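Local coordinates for modulator protein RSBR (Bacillus subtilis, PDB 2BNL) that promotes sigma-B activity under salt and heat stress by stimulating RsbT kinase activity toward RsbS in vitro, with this piece being its globin-like N-terminal domain, at residues 117-120 against 121-125. Sequence-based numbering, arbitrary orientation.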
loop_
_atom_site.group_PDB
_atom_site.type_symbol
_atom_site.label_atom_id
_atom_site.label_comp_id
_atom_site.label_asym_id
_atom_site.label_seq_id
_atom_site.Cartn_x
_atom_site.Cartn_y
_atom_site.Cartn_z
ATOM N N ASP A 117 6.120 -7.345 5.560
ATOM C CA ASP A 117 4.836 -6.608 5.486
ATOM C C ASP A 117 4.553 -5.966 6.897
ATOM O O ASP A 117 4.162 -4.833 7.008
ATOM C CB ASP A 117 3.732 -7.600 5.121
ATOM C CG ASP A 117 2.358 -6.981 5.121
ATOM O OD1 ASP A 117 2.075 -6.286 4.166
ATOM O OD2 ASP A 117 1.664 -7.126 6.132
ATOM N N ARG A 118 4.739 -6.759 7.918
ATOM C CA ARG A 118 4.512 -6.301 9.289
ATOM C C ARG A 118 5.294 -5.007 9.632
ATOM O O ARG A 118 4.823 -4.108 10.324
ATOM C CB ARG A 118 4.913 -7.376 10.207
ATOM C CG ARG A 118 4.117 -7.399 11.379
ATOM C CD ARG A 118 4.706 -8.269 12.468
ATOM N NE ARG A 118 4.274 -7.640 13.746
ATOM C CZ ARG A 118 4.991 -6.805 14.499
ATOM N NH1 ARG A 118 6.223 -6.510 14.205
ATOM N NH2 ARG A 118 4.447 -6.287 15.598
ATOM N N PHE A 119 6.539 -4.984 9.214
ATOM C CA PHE A 119 7.412 -3.821 9.436
ATOM C C PHE A 119 7.044 -2.603 8.584
ATOM O O PHE A 119 6.926 -1.502 9.088
ATOM C CB PHE A 119 8.837 -4.253 9.264
ATOM C CG PHE A 119 9.821 -3.174 9.444
ATOM C CD1 PHE A 119 10.030 -2.622 10.664
ATOM C CD2 PHE A 119 10.438 -2.593 8.319
ATOM C CE1 PHE A 119 11.007 -1.557 10.838
ATOM C CE2 PHE A 119 11.307 -1.551 8.455
ATOM C CZ PHE A 119 11.637 -1.043 9.710
ATOM N N PHE A 120 6.881 -2.796 7.266
ATOM C CA PHE A 120 6.730 -1.723 6.322
ATOM C C PHE A 120 5.326 -1.180 6.203
ATOM O O PHE A 120 5.163 0.015 6.007
ATOM C CB PHE A 120 7.137 -2.271 4.924
ATOM C CG PHE A 120 8.602 -2.234 4.691
ATOM C CD1 PHE A 120 9.233 -1.064 4.299
ATOM C CD2 PHE A 120 9.412 -3.353 4.959
ATOM C CE1 PHE A 120 10.653 -1.089 4.034
ATOM C CE2 PHE A 120 10.814 -3.283 4.702
ATOM C CZ PHE A 120 11.389 -2.154 4.283
ATOM N N SER A 121 4.308 -2.058 6.312
ATOM C CA SER A 121 2.927 -1.661 6.020
ATOM C C SER A 121 2.471 -0.400 6.825
ATOM O O SER A 121 2.118 0.578 6.240
ATOM C CB SER A 121 1.885 -2.830 6.226
ATOM O OG SER A 121 0.658 -2.423 5.685
ATOM N N PRO A 122 2.614 -0.408 8.154
ATOM C CA PRO A 122 2.224 0.834 8.918
ATOM C C PRO A 122 3.045 2.133 8.619
ATOM O O PRO A 122 2.545 3.249 8.703
ATOM C CB PRO A 122 2.376 0.388 10.385
ATOM C CG PRO A 122 3.302 -0.787 10.385
ATOM C CD PRO A 122 3.173 -1.473 9.018
ATOM N N ILE A 123 4.318 1.951 8.298
ATOM C CA ILE A 123 5.156 3.067 7.843
ATOM C C ILE A 123 4.661 3.638 6.548
ATOM O O ILE A 123 4.383 4.833 6.412
ATOM C CB ILE A 123 6.601 2.628 7.647
ATOM C CG1 ILE A 123 7.185 2.123 8.927
ATOM C CG2 ILE A 123 7.433 3.728 7.054
ATOM C CD1 ILE A 123 8.605 1.323 8.833
ATOM N N ASN A 124 4.477 2.751 5.562
ATOM C CA ASN A 124 3.992 3.229 4.257
ATOM C C ASN A 124 2.623 3.837 4.281
ATOM O O ASN A 124 2.386 4.796 3.565
ATOM C CB ASN A 124 4.018 2.083 3.169
ATOM C CG ASN A 124 5.432 1.603 2.881
ATOM O OD1 ASN A 124 6.412 2.341 3.168
ATOM N ND2 ASN A 124 5.551 0.405 2.344
ATOM N N THR A 125 1.713 3.250 5.035
ATOM C CA THR A 125 0.323 3.816 5.176
ATOM C C THR A 125 0.368 5.222 5.791
ATOM O O THR A 125 -0.356 6.107 5.409
ATOM C CB THR A 125 -0.623 2.922 5.957
ATOM O OG1 THR A 125 -0.174 2.772 7.310
ATOM C CG2 THR A 125 -0.848 1.603 5.267
HETATM O O HOH W 1 0.259 -4.412 3.998
#
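D117 and S121 stand one turn apart on helix 109-135 and are joined twice. The backbone N of S121 donates to O of D117 at 2.9 Å. Their side chains share a water, which donates to OD1 of D117 (2.6 Å) and also bonds OG of S121. OG can meet it because it lies anti to its own backbone N (chi1 -169°). This side faces the second subunit: D117 packs on its K93 and S121 on its A89.

A second backbone bond between the two halves runs from N of N124 to O of F120 (2.9 Å), nearly straight at 175°. The amide of N124 turns one face to that oxygen, with CG 3.5 Å from O of F120. Its OD1 is hydrogen-bonded to OH of Y49 on helix 39-54.

P122 has no N-H to give, and the helix kinks here. Its CD rests 3.4 Å from O of R118. With an alanine here the ring atoms beside the carbonyls of R118 and F119 would be gone, and the helix would probably be less held to its kink.

F119, F120 and I123 make the apolar side. CD1 of I123 sits over one face of the F119 ring, 4.1 Å from its centroid, in a CH-pi contact. F120 packs on W92 and L95 of helix 81-100.

The chemistry thus divides this part of the helix into a water-bridged side at the dimer interface and an aromatic-aliphatic side in the globin-like core, where Y49 meets the buried amide of N124.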